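Local coordinates for particle-associated glycoside hydrolase (Acinetobacter phage Fri1, PDB 6C72), which probably degrades the capsular polysaccharide of its Acinetobacter baumannii host as a zinc-binding trimeric tailspike depolymerase during phage entry, at residues A[202-207]-A[232-237]; A[258-263]-A[281-286]; A[272-277]-A[298-303]; A[285-290]-A[318-323]. All coordinates share one frame; numbering follows the deposited sequence.

Contact 1. Residues A[202-207]-A[232-237]; sequences SNLKML and KWVDTS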
loop_
_atom_site.group_PDB
_atom_site.type_symbol
_atom_site.label_atom_id
_atom_site.label_comp_id
_atom_site.label_asym_id
_atom_site.label_seq_id
_atom_site.Cartn_x
_atom_site.Cartn_y
_atom_site.Cartn_z
ATOM N N SER A 202 9.508 2.971 24.854
ATOM C CA SER A 202 8.754 4.154 24.455
ATOM C C SER A 202 8.968 5.303 25.426
ATOM O O SER A 202 9.413 5.120 26.568
ATOM C CB SER A 202 7.258 3.864 24.323
ATOM O OG SER A 202 6.665 3.677 25.575
ATOM N N ASN A 203 8.655 6.503 24.929
ATOM C CA ASN A 203 8.525 7.709 25.745
ATOM C C ASN A 203 9.815 8.023 26.503
ATOM O O ASN A 203 9.794 8.308 27.700
ATOM C CB ASN A 203 7.341 7.598 26.720
ATOM C CG ASN A 203 6.009 7.436 26.020
ATOM O OD1 ASN A 203 5.952 7.344 24.803
ATOM N ND2 ASN A 203 4.932 7.406 26.788
ATOM N N LEU A 204 10.943 7.996 25.800
ATOM C CA LEU A 204 12.205 8.355 26.435
ATOM C C LEU A 204 13.214 8.752 25.371
ATOM O O LEU A 204 12.995 8.557 24.175
ATOM C CB LEU A 204 12.736 7.210 27.315
ATOM C CG LEU A 204 12.895 5.797 26.746
ATOM C CD1 LEU A 204 14.138 5.637 25.876
ATOM C CD2 LEU A 204 12.907 4.788 27.901
ATOM N N LYS A 205 14.332 9.306 25.832
ATOM C CA LYS A 205 15.467 9.654 24.990
ATOM C C LYS A 205 16.680 8.836 25.420
ATOM O O LYS A 205 16.929 8.670 26.619
ATOM C CB LYS A 205 15.795 11.147 25.080
ATOM C CG LYS A 205 16.930 11.566 24.170
ATOM C CD LYS A 205 16.902 13.054 23.903
ATOM C CE LYS A 205 17.932 13.455 22.857
ATOM N NZ LYS A 205 17.829 14.901 22.488
ATOM N N MET A 206 17.422 8.318 24.448
ATOM C CA MET A 206 18.633 7.554 24.708
ATOM C C MET A 206 19.841 8.399 24.323
ATOM O O MET A 206 19.851 9.025 23.262
ATOM C CB MET A 206 18.626 6.222 23.946
ATOM C CG MET A 206 17.407 5.333 24.242
ATOM S SD MET A 206 17.322 3.752 23.327
ATOM C CE MET A 206 17.851 2.571 24.536
ATOM N N LEU A 207 20.848 8.428 25.192
ATOM C CA LEU A 207 22.024 9.268 25.014
ATOM C C LEU A 207 23.280 8.410 24.973
ATOM O O LEU A 207 23.397 7.419 25.703
ATOM C CB LEU A 207 22.143 10.316 26.158
ATOM C CG LEU A 207 21.029 11.366 26.174
ATOM C CD1 LEU A 207 21.128 12.273 27.403
ATOM C CD2 LEU A 207 21.018 12.207 24.900
ATOM N N LYS A 232 7.985 3.740 20.214
ATOM C CA LYS A 232 7.181 4.934 19.972
ATOM C C LYS A 232 7.695 6.089 20.820
ATOM O O LYS A 232 7.995 5.910 22.005
ATOM C CB LYS A 232 5.705 4.685 20.290
ATOM C CG LYS A 232 5.063 3.709 19.347
ATOM C CD LYS A 232 3.700 3.258 19.828
ATOM C CE LYS A 232 3.063 2.292 18.818
ATOM N NZ LYS A 232 1.566 2.378 18.847
ATOM N N TRP A 233 7.789 7.273 20.208
ATOM C CA TRP A 233 8.237 8.489 20.897
ATOM C C TRP A 233 9.583 8.257 21.597
ATOM O O TRP A 233 9.735 8.456 22.805
ATOM C CB TRP A 233 7.181 8.978 21.881
ATOM C CG TRP A 233 5.907 9.329 21.222
ATOM C CD1 TRP A 233 4.750 8.600 21.236
ATOM C CD2 TRP A 233 5.629 10.510 20.457
ATOM N NE1 TRP A 233 3.769 9.249 20.521
ATOM C CE2 TRP A 233 4.281 10.422 20.031
ATOM C CE3 TRP A 233 6.387 11.624 20.082
ATOM C CZ2 TRP A 233 3.677 11.410 19.251
ATOM C CZ3 TRP A 233 5.787 12.604 19.306
ATOM C CH2 TRP A 233 4.442 12.491 18.902
ATOM N N VAL A 234 10.561 7.795 20.820
ATOM C CA VAL A 234 11.920 7.582 21.295
ATOM C C VAL A 234 12.873 8.380 20.420
ATOM O O VAL A 234 12.823 8.285 19.190
ATOM C CB VAL A 234 12.300 6.089 21.289
ATOM C CG1 VAL A 234 13.804 5.940 21.401
ATOM C CG2 VAL A 234 11.618 5.381 22.444
ATOM N N ASP A 235 13.746 9.152 21.055
ATOM C CA ASP A 235 14.848 9.818 20.385
ATOM C C ASP A 235 16.145 9.122 20.770
ATOM O O ASP A 235 16.244 8.517 21.843
ATOM C CB ASP A 235 14.913 11.304 20.762
ATOM C CG ASP A 235 13.685 12.094 20.295
ATOM O OD1 ASP A 235 12.775 11.510 19.663
ATOM O OD2 ASP A 235 13.638 13.315 20.547
ATOM N N THR A 236 17.119 9.149 19.867
ATOM C CA THR A 236 18.458 8.652 20.156
ATOM C C THR A 236 19.476 9.680 19.688
ATOM O O THR A 236 19.346 10.238 18.596
ATOM C CB THR A 236 18.738 7.283 19.486
ATOM O OG1 THR A 236 18.597 7.400 18.065
ATOM C CG2 THR A 236 17.789 6.208 20.001
ATOM N N SER A 237 20.505 9.919 20.501
ATOM C CA SER A 237 21.462 10.962 20.174
ATOM C C SER A 237 22.817 10.643 20.780
ATOM O O SER A 237 22.903 10.238 21.938
ATOM C CB SER A 237 20.984 12.328 20.676
ATOM O OG SER A 237 22.032 13.275 20.602
HETATM O O HOH W 1 20.206 15.851 20.925
#
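M206 N donates to D235 O over 2.9 Å with an N-H...O angle of 167°, and M206 O in turn receives S237 N at 3.0 Å. L204 continues the alternation, its O taking D235 N and its N giving to W233 O, while N203 N bonds K232 O, so five backbone bonds hold the parallel pair in register. A water reinforces the far end: K205 NZ gives to it at 3.0 Å, and it donates to S237 OG, which is also bonded to D266. K205 CG is anti to the backbone N (chi1 -177°), which sets it 4.0 Å from D235 CB; the extended chain beyond carries CE to 3.9 Å from S237 CB. The carboxylate of D235 is bonded by OD1 to N263. On the opposite face, shared with M206 and T236, L204 CD1 lies 4.3 Å from V234 CG2, and M206 CB packs 4.0 Å from T236 CG2. N203 OD1 sits 3.6 Å from W233 CB; both residues have positive phi, consistent with the corner the chain turns here, and K88 and G198 of a second subunit pack on them. In what is evidently a parallel beta-helix, the pair lies between strands 145-148 and 179-182 on one side and strands 255-260 and 263-264 on the other.

Contact 2. Residues A[258-263]-A[281-286]; sequences YFENCN and TFKNCT. With ZN (zinc ion), chain M.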
loop_
_atom_site.group_PDB
_atom_site.type_symbol
_atom_site.label_atom_id
_atom_site.label_comp_id
_atom_site.label_asym_id
_atom_site.label_seq_id
_atom_site.Cartn_x
_atom_site.Cartn_y
_atom_site.Cartn_z
ATOM N N TYR A 258 8.452 -2.260 14.353
ATOM C CA TYR A 258 7.644 -1.089 14.080
ATOM C C TYR A 258 8.153 0.094 14.889
ATOM O O TYR A 258 8.359 -0.021 16.100
ATOM C CB TYR A 258 6.181 -1.375 14.398
ATOM C CG TYR A 258 5.284 -0.243 14.020
ATOM C CD1 TYR A 258 4.901 -0.048 12.708
ATOM C CD2 TYR A 258 4.838 0.654 14.980
ATOM C CE1 TYR A 258 4.078 1.005 12.358
ATOM C CE2 TYR A 258 4.020 1.699 14.645
ATOM C CZ TYR A 258 3.652 1.876 13.330
ATOM O OH TYR A 258 2.840 2.930 12.995
ATOM N N PHE A 259 8.343 1.224 14.217
ATOM C CA PHE A 259 8.817 2.455 14.835
ATOM C C PHE A 259 7.931 3.607 14.387
ATOM O O PHE A 259 7.683 3.774 13.188
ATOM C CB PHE A 259 10.279 2.743 14.463
ATOM C CG PHE A 259 11.208 1.600 14.760
ATOM C CD1 PHE A 259 11.375 0.561 13.841
ATOM C CD2 PHE A 259 11.906 1.556 15.957
ATOM C CE1 PHE A 259 12.226 -0.502 14.107
ATOM C CE2 PHE A 259 12.769 0.494 16.239
ATOM C CZ PHE A 259 12.928 -0.549 15.302
ATOM N N GLU A 260 7.448 4.388 15.350
ATOM C CA GLU A 260 6.623 5.545 15.039
ATOM C C GLU A 260 7.007 6.711 15.935
ATOM O O GLU A 260 7.269 6.520 17.120
ATOM C CB GLU A 260 5.136 5.246 15.205
ATOM C CG GLU A 260 4.259 6.353 14.665
ATOM C CD GLU A 260 2.796 6.019 14.771
ATOM O OE1 GLU A 260 2.485 4.825 14.995
ATOM O OE2 GLU A 260 1.962 6.942 14.643
ATOM N N ASN A 261 7.041 7.913 15.367
ATOM C CA ASN A 261 7.304 9.126 16.143
ATOM C C ASN A 261 8.658 9.054 16.840
ATOM O O ASN A 261 8.803 9.481 17.983
ATOM C CB ASN A 261 6.189 9.387 17.156
ATOM C CG ASN A 261 4.842 9.608 16.491
ATOM O OD1 ASN A 261 4.703 10.473 15.629
ATOM N ND2 ASN A 261 3.849 8.809 16.874
ATOM N N CYS A 262 9.640 8.457 16.176
ATOM C CA CYS A 262 10.983 8.327 16.722
ATOM C C CYS A 262 11.937 9.244 15.972
ATOM O O CYS A 262 11.760 9.507 14.785
ATOM C CB CYS A 262 11.482 6.873 16.643
ATOM S SG CYS A 262 10.583 5.717 17.730
ATOM N N ASN A 263 12.954 9.731 16.663
ATOM C CA ASN A 263 13.943 10.614 16.059
ATOM C C ASN A 263 15.317 10.024 16.294
ATOM O O ASN A 263 15.836 10.064 17.417
ATOM C CB ASN A 263 13.853 12.027 16.626
ATOM C CG ASN A 263 12.504 12.650 16.373
ATOM O OD1 ASN A 263 12.159 12.921 15.232
ATOM N ND2 ASN A 263 11.737 12.890 17.433
ATOM N N THR A 281 8.964 -1.307 9.593
ATOM C CA THR A 281 8.252 -0.106 9.189
ATOM C C THR A 281 8.643 1.066 10.080
ATOM O O THR A 281 8.609 0.961 11.310
ATOM C CB THR A 281 6.735 -0.320 9.224
ATOM O OG1 THR A 281 6.381 -1.322 8.267
ATOM C CG2 THR A 281 6.004 0.968 8.883
ATOM N N PHE A 282 8.996 2.175 9.447
ATOM C CA PHE A 282 9.174 3.457 10.109
ATOM C C PHE A 282 8.066 4.384 9.631
ATOM O O PHE A 282 7.876 4.549 8.425
ATOM C CB PHE A 282 10.543 4.060 9.790
ATOM C CG PHE A 282 11.707 3.234 10.271
ATOM C CD1 PHE A 282 12.243 2.227 9.471
ATOM C CD2 PHE A 282 12.281 3.474 11.513
ATOM C CE1 PHE A 282 13.333 1.466 9.904
ATOM C CE2 PHE A 282 13.364 2.720 11.948
ATOM C CZ PHE A 282 13.890 1.712 11.144
ATOM N N LYS A 283 7.322 4.959 10.571
ATOM C CA LYS A 283 6.261 5.912 10.271
ATOM C C LYS A 283 6.478 7.178 11.087
ATOM O O LYS A 283 6.590 7.112 12.313
ATOM C CB LYS A 283 4.887 5.324 10.576
ATOM C CG LYS A 283 3.736 6.217 10.139
ATOM C CD LYS A 283 2.489 5.888 10.940
ATOM C CE LYS A 283 1.732 4.718 10.333
ATOM N NZ LYS A 283 0.804 5.192 9.239
ATOM N N ASN A 284 6.537 8.325 10.404
ATOM C CA ASN A 284 6.719 9.629 11.054
ATOM C C ASN A 284 7.943 9.619 11.966
ATOM O O ASN A 284 7.898 10.071 13.116
ATOM C CB ASN A 284 5.461 10.059 11.815
ATOM C CG ASN A 284 5.475 11.546 12.187
ATOM O OD1 ASN A 284 5.991 12.389 11.440
ATOM N ND2 ASN A 284 4.909 11.874 13.355
ATOM N N CYS A 285 9.028 9.030 11.476
ATOM C CA CYS A 285 10.307 9.043 12.166
ATOM C C CYS A 285 11.262 9.944 11.402
ATOM O O CYS A 285 11.063 10.202 10.223
ATOM C CB CYS A 285 10.888 7.627 12.275
ATOM S SG CYS A 285 9.828 6.490 13.201
ATOM N N THR A 286 12.308 10.423 12.065
ATOM C CA THR A 286 13.317 11.221 11.383
ATOM C C THR A 286 14.690 10.601 11.583
ATOM O O THR A 286 14.912 9.832 12.521
ATOM C CB THR A 286 13.342 12.688 11.861
ATOM O OG1 THR A 286 13.951 12.780 13.154
ATOM C CG2 THR A 286 11.937 13.292 11.910
HETATM ZN ZN ZN M . -0.204 6.133 14.073
HETATM O O HOH W 2 9.367 12.171 14.500
HETATM O O HOH W 3 -0.760 7.724 12.721
#
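Among the backbone bonds, F259 accepts K283 N at its O and gives its N to T281 O; N261 N to K283 O and T286 N to C262 O carry the parallel pairing round the corner. One further bond uses sulfur: C262 N points at C285 SG, 3.6 Å away. Among polar side chains, N284 ND2 donates to N261 OD1 at 2.7 Å, with the two amide planes 88° apart, and S228 of a second subunit bonds the same oxygen. T286 OG1 donates to a lone pair of N263 OD1 at 2.7 Å, in the carbonyl plane. Aromatic packing occupies the other face: the F259 and F282 rings are nearly parallel (planes at 12°, centroids 4.8 Å apart) but offset, F259 CD1 lying over a face of F282. E260, extended from a CG anti to its N (chi1 -170°), binds zinc through OE2 at 2.4 Å, and N256 of the second subunit bonds this oxygen too. Y258 OH donates to E260 OE1 at 2.8 Å from above the carboxylate plane, and K283 CD packs 3.8 Å from E260 CD. Asparagines hydrogen-bonded to each other at positive-phi corners of successive coils, with aligned aromatics inside, are consistent with a parallel beta-helix.

Contact 3. Residues A[272-277]-A[298-303]; sequences AALVYC and YLFDIE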
loop_
_atom_site.group_PDB
_atom_site.type_symbol
_atom_site.label_atom_id
_atom_site.label_comp_id
_atom_site.label_asym_id
_atom_site.label_seq_id
_atom_site.Cartn_x
_atom_site.Cartn_y
_atom_site.Cartn_z
ATOM N N ALA A 272 21.043 5.177 12.108
ATOM C CA ALA A 272 20.396 3.888 12.295
ATOM C C ALA A 272 20.873 2.941 11.201
ATOM O O ALA A 272 21.223 3.379 10.101
ATOM C CB ALA A 272 18.868 4.016 12.258
ATOM N N ALA A 273 20.864 1.640 11.498
ATOM C CA ALA A 273 21.315 0.661 10.522
ATOM C C ALA A 273 20.446 -0.581 10.595
ATOM O O ALA A 273 20.128 -1.062 11.688
ATOM C CB ALA A 273 22.787 0.282 10.730
ATOM N N LEU A 274 20.042 -1.070 9.426
ATOM C CA LEU A 274 19.398 -2.365 9.276
ATOM C C LEU A 274 20.419 -3.289 8.638
ATOM O O LEU A 274 20.891 -3.018 7.528
ATOM C CB LEU A 274 18.137 -2.277 8.414
ATOM C CG LEU A 274 17.093 -1.219 8.785
ATOM C CD1 LEU A 274 15.806 -1.472 8.017
ATOM C CD2 LEU A 274 16.831 -1.230 10.275
ATOM N N VAL A 275 20.741 -4.388 9.320
ATOM C CA VAL A 275 21.820 -5.274 8.914
ATOM C C VAL A 275 21.321 -6.677 8.583
ATOM O O VAL A 275 21.781 -7.289 7.611
ATOM C CB VAL A 275 22.905 -5.326 10.007
ATOM C CG1 VAL A 275 24.016 -6.267 9.630
ATOM C CG2 VAL A 275 23.436 -3.921 10.271
ATOM N N TYR A 276 20.353 -7.191 9.344
ATOM C CA TYR A 276 19.850 -8.548 9.121
ATOM C C TYR A 276 18.455 -8.603 9.747
ATOM O O TYR A 276 18.333 -8.775 10.963
ATOM C CB TYR A 276 20.793 -9.575 9.730
ATOM C CG TYR A 276 20.518 -11.053 9.458
ATOM C CD1 TYR A 276 19.436 -11.480 8.696
ATOM C CD2 TYR A 276 21.363 -12.022 9.998
ATOM C CE1 TYR A 276 19.209 -12.826 8.479
ATOM C CE2 TYR A 276 21.148 -13.367 9.797
ATOM C CZ TYR A 276 20.077 -13.774 9.041
ATOM O OH TYR A 276 19.887 -15.131 8.843
ATOM N N CYS A 277 17.422 -8.430 8.918
ATOM C CA CYS A 277 16.045 -8.332 9.394
ATOM C C CYS A 277 15.130 -8.217 8.186
ATOM O O CYS A 277 15.576 -7.937 7.070
ATOM C CB CYS A 277 15.843 -7.132 10.326
ATOM S SG CYS A 277 16.373 -5.530 9.616
ATOM N N TYR A 298 27.587 7.604 7.397
ATOM C CA TYR A 298 26.421 7.733 6.535
ATOM C C TYR A 298 25.238 8.248 7.344
ATOM O O TYR A 298 25.294 8.374 8.571
ATOM C CB TYR A 298 26.030 6.405 5.880
ATOM C CG TYR A 298 27.142 5.654 5.183
ATOM C CD1 TYR A 298 27.870 6.246 4.162
ATOM C CD2 TYR A 298 27.421 4.322 5.510
ATOM C CE1 TYR A 298 28.875 5.561 3.509
ATOM C CE2 TYR A 298 28.421 3.612 4.846
ATOM C CZ TYR A 298 29.139 4.245 3.848
ATOM O OH TYR A 298 30.127 3.576 3.177
ATOM N N LEU A 299 24.142 8.514 6.643
ATOM C CA LEU A 299 22.931 8.974 7.304
ATOM C C LEU A 299 22.080 7.801 7.787
ATOM O O LEU A 299 21.834 7.657 8.990
ATOM C CB LEU A 299 22.150 9.890 6.355
ATOM C CG LEU A 299 20.838 10.494 6.845
ATOM C CD1 LEU A 299 20.989 11.232 8.185
ATOM C CD2 LEU A 299 20.317 11.447 5.771
ATOM N N PHE A 300 21.647 6.948 6.867
ATOM C CA PHE A 300 20.798 5.804 7.171
ATOM C C PHE A 300 21.298 4.644 6.324
ATOM O O PHE A 300 21.486 4.801 5.116
ATOM C CB PHE A 300 19.327 6.116 6.880
ATOM C CG PHE A 300 18.415 4.940 7.037
ATOM C CD1 PHE A 300 17.850 4.638 8.257
ATOM C CD2 PHE A 300 18.129 4.122 5.957
ATOM C CE1 PHE A 300 17.023 3.548 8.393
ATOM C CE2 PHE A 300 17.302 3.028 6.093
ATOM C CZ PHE A 300 16.748 2.749 7.305
ATOM N N ASP A 301 21.566 3.500 6.947
ATOM C CA ASP A 301 22.351 2.460 6.283
ATOM C C ASP A 301 21.621 1.122 6.344
ATOM O O ASP A 301 21.532 0.506 7.408
ATOM C CB ASP A 301 23.737 2.356 6.926
ATOM C CG ASP A 301 24.756 1.653 6.037
ATOM O OD1 ASP A 301 24.480 1.434 4.838
ATOM O OD2 ASP A 301 25.851 1.326 6.539
ATOM N N ILE A 302 21.120 0.659 5.198
ATOM C CA ILE A 302 20.713 -0.735 5.045
ATOM C C ILE A 302 21.915 -1.458 4.451
ATOM O O ILE A 302 22.148 -1.396 3.244
ATOM C CB ILE A 302 19.481 -0.889 4.158
ATOM C CG1 ILE A 302 18.283 -0.173 4.768
ATOM C CG2 ILE A 302 19.183 -2.357 3.936
ATOM C CD1 ILE A 302 17.043 -0.234 3.900
ATOM N N GLU A 303 22.698 -2.125 5.297
ATOM C CA GLU A 303 23.943 -2.745 4.843
ATOM C C GLU A 303 24.191 -4.079 5.531
ATOM O O GLU A 303 24.848 -4.148 6.578
ATOM C CB GLU A 303 25.130 -1.808 5.053
ATOM C CG GLU A 303 26.411 -2.342 4.479
ATOM C CD GLU A 303 27.534 -1.319 4.460
ATOM O OE1 GLU A 303 27.478 -0.319 5.214
ATOM O OE2 GLU A 303 28.498 -1.516 3.691
#
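D301 O takes one hydrogen bond, from L274 N at 3.0 Å with an N-H...O angle of 147°, supplemented by a weaker CA-H...O contact from A273 CA at 3.1 Å. L274 pairs through both its backbone groups, since its own O receives E303 N at 3.0 Å while I302 CA approaches the same oxygen. D301 N completes the set with a longer bond to A272 O, 3.2 Å. The two short strands run almost exactly parallel, 3° apart. On the face shared by A272, L274, F300 and I302 the side chains meet at van der Waals range. F300 CG is anti to the backbone N (chi1 174°), and the ring brings CD1 to 4.2 Å from A272 CB and CZ to 4.2 Å from L274 CG. L274 CB meets I302 CG1 at a similar range. V275 closes the contact, CG1 lying 3.8 Å from E303 O, before the chain turns at Y276. Within the beta-helix, strand 244-247 bonds to A273 and V275 on one side and strand 333-336 follows 300-302 on the other, while V312, V315 and L317 of strand 312-318 pack against L274, F300 and I302, and F287 meets the F300 ring edge to face.

Contact 4. Residues A[285-290]-A[318-323]; sequences CTFQQL and INCVFN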
loop_
_atom_site.group_PDB
_atom_site.type_symbol
_atom_site.label_atom_id
_atom_site.label_comp_id
_atom_site.label_asym_id
_atom_site.label_seq_id
_atom_site.Cartn_x
_atom_site.Cartn_y
_atom_site.Cartn_z
ATOM N N CYS A 285 9.028 9.030 11.476
ATOM C CA CYS A 285 10.307 9.043 12.166
ATOM C C CYS A 285 11.262 9.944 11.402
ATOM O O CYS A 285 11.063 10.202 10.223
ATOM C CB CYS A 285 10.888 7.627 12.275
ATOM S SG CYS A 285 9.828 6.490 13.201
ATOM N N THR A 286 12.308 10.423 12.065
ATOM C CA THR A 286 13.317 11.221 11.383
ATOM C C THR A 286 14.690 10.601 11.583
ATOM O O THR A 286 14.912 9.832 12.521
ATOM C CB THR A 286 13.342 12.688 11.861
ATOM O OG1 THR A 286 13.951 12.780 13.154
ATOM C CG2 THR A 286 11.937 13.292 11.910
ATOM N N PHE A 287 15.592 10.894 10.652
ATOM C CA PHE A 287 16.984 10.458 10.711
ATOM C C PHE A 287 17.838 11.680 10.398
ATOM O O PHE A 287 17.808 12.180 9.268
ATOM C CB PHE A 287 17.259 9.313 9.727
ATOM C CG PHE A 287 16.299 8.144 9.852
ATOM C CD1 PHE A 287 15.071 8.154 9.200
ATOM C CD2 PHE A 287 16.634 7.036 10.628
ATOM C CE1 PHE A 287 14.190 7.094 9.309
ATOM C CE2 PHE A 287 15.765 5.960 10.744
ATOM C CZ PHE A 287 14.536 5.987 10.081
ATOM N N GLN A 288 18.556 12.201 11.393
ATOM C CA GLN A 288 19.161 13.526 11.262
ATOM C C GLN A 288 20.603 13.508 11.743
ATOM O O GLN A 288 20.870 13.111 12.878
ATOM C CB GLN A 288 18.360 14.581 12.037
ATOM C CG GLN A 288 16.865 14.335 12.010
ATOM C CD GLN A 288 16.046 15.564 12.334
ATOM O OE1 GLN A 288 16.296 16.650 11.797
ATOM N NE2 GLN A 288 15.050 15.404 13.203
ATOM N N GLN A 289 21.523 13.941 10.879
ATOM C CA GLN A 289 22.911 14.245 11.243
ATOM C C GLN A 289 23.100 15.764 11.189
ATOM O O GLN A 289 23.624 16.312 10.223
ATOM C CB GLN A 289 23.877 13.523 10.311
ATOM C CG GLN A 289 23.820 12.000 10.419
ATOM C CD GLN A 289 24.669 11.438 11.570
ATOM O OE1 GLN A 289 24.926 12.115 12.561
ATOM N NE2 GLN A 289 25.100 10.185 11.430
ATOM N N LEU A 290 22.709 16.444 12.262
ATOM C CA LEU A 290 22.746 17.900 12.308
ATOM C C LEU A 290 23.845 18.439 13.222
ATOM O O LEU A 290 23.815 19.616 13.591
ATOM C CB LEU A 290 21.385 18.449 12.736
ATOM C CG LEU A 290 20.235 18.098 11.790
ATOM C CD1 LEU A 290 18.952 18.807 12.212
ATOM C CD2 LEU A 290 20.592 18.442 10.340
ATOM N N ILE A 318 7.525 5.564 5.790
ATOM C CA ILE A 318 6.355 6.377 5.474
ATOM C C ILE A 318 6.480 7.695 6.226
ATOM O O ILE A 318 6.627 7.701 7.456
ATOM C CB ILE A 318 5.046 5.677 5.872
ATOM C CG1 ILE A 318 5.073 4.203 5.478
ATOM C CG2 ILE A 318 3.851 6.387 5.261
ATOM C CD1 ILE A 318 4.020 3.346 6.203
ATOM N N ASN A 319 6.410 8.806 5.492
ATOM C CA ASN A 319 6.377 10.143 6.092
ATOM C C ASN A 319 7.559 10.341 7.042
ATOM O O ASN A 319 7.416 10.845 8.154
ATOM C CB ASN A 319 5.037 10.385 6.797
ATOM C CG ASN A 319 4.871 11.813 7.266
ATOM O OD1 ASN A 319 5.492 12.730 6.729
ATOM N ND2 ASN A 319 4.035 12.011 8.273
ATOM N N CYS A 320 8.739 9.924 6.603
ATOM C CA CYS A 320 9.961 10.076 7.376
ATOM C C CYS A 320 10.789 11.213 6.803
ATOM O O CYS A 320 10.602 11.625 5.656
ATOM C CB CYS A 320 10.778 8.772 7.373
ATOM S SG CYS A 320 9.964 7.414 8.260
ATOM N N VAL A 321 11.696 11.736 7.623
ATOM C CA VAL A 321 12.618 12.793 7.225
ATOM C C VAL A 321 14.038 12.250 7.307
ATOM O O VAL A 321 14.430 11.667 8.325
ATOM C CB VAL A 321 12.471 14.052 8.101
ATOM C CG1 VAL A 321 13.572 15.070 7.755
ATOM C CG2 VAL A 321 11.082 14.671 7.942
ATOM N N PHE A 322 14.794 12.418 6.231
ATOM C CA PHE A 322 16.220 12.166 6.202
ATOM C C PHE A 322 16.900 13.508 5.992
ATOM O O PHE A 322 16.656 14.172 4.982
ATOM C CB PHE A 322 16.591 11.189 5.091
ATOM C CG PHE A 322 15.802 9.918 5.125
ATOM C CD1 PHE A 322 16.219 8.848 5.914
ATOM C CD2 PHE A 322 14.657 9.777 4.350
ATOM C CE1 PHE A 322 15.491 7.666 5.952
ATOM C CE2 PHE A 322 13.925 8.589 4.370
ATOM C CZ PHE A 322 14.342 7.530 5.179
ATOM N N ASN A 323 17.734 13.913 6.941
ATOM C CA ASN A 323 18.271 15.265 6.945
ATOM C C ASN A 323 19.728 15.237 7.368
ATOM O O ASN A 323 20.063 14.675 8.412
ATOM C CB ASN A 323 17.438 16.158 7.883
ATOM C CG ASN A 323 17.755 17.622 7.732
ATOM O OD1 ASN A 323 18.576 18.008 6.905
ATOM N ND2 ASN A 323 17.093 18.456 8.529
#
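F287 and F322 are neighbouring members of a row of aromatic side chains inside a parallel beta-helix. Their planes are 9° apart and their centroids 5.1 Å, so the rings are parallel but slid until little overlap remains, with F287 CD1 as close as 3.3 Å to F322 CE1. As bridge partners on one face, both with CG anti to the carbonyl carbon (chi1 near -52°), they run side by side. The strands beneath fix this spacing: F287 N donates to V321 O at 2.7 Å, and F287 O receives N323 N. V321 N to C285 O and Q289 N to N323 O extend the pairing in both directions. V321 O and C320 CB also lie at the F287 ring edge, near its plane. On the other face T286 CG2 packs 3.9 Å from V321 CB. In the next shell, F282 and F300 meet F287 edge to face, F355 stacks on F322, and Q289 NE2 bonds A267 O. T286 OG1, also bonded to N263, accepts Q288 NE2 at 2.8 Å, lying 27° out of the plane of that amide.

How the contacts relate
The four contacts sample adjacent coils of one parallel beta-helix. Contacts 2 and 4 have centres about 9 Å apart, share C285 and T286, and are joined where I318 N lies 2.8 Å from F282 O, a probable hydrogen bond. Contact 1 meets contact 2 through D235 OD1 and N263 ND2, 2.8 Å apart and probably bonded. Contact 3 packs against contacts 2 and 4 in the interior: F300 CD1 lies 3.5 Å from F287 CE2 of contact 4, and L274 CD2 packs 4.3 Å from F282 CZ of contact 2. Contacts 1 and 3 do not touch. Zinc binds at E260 in contact 2, and the K232 side chain of contact 1 comes within about 4 Å of that of E260.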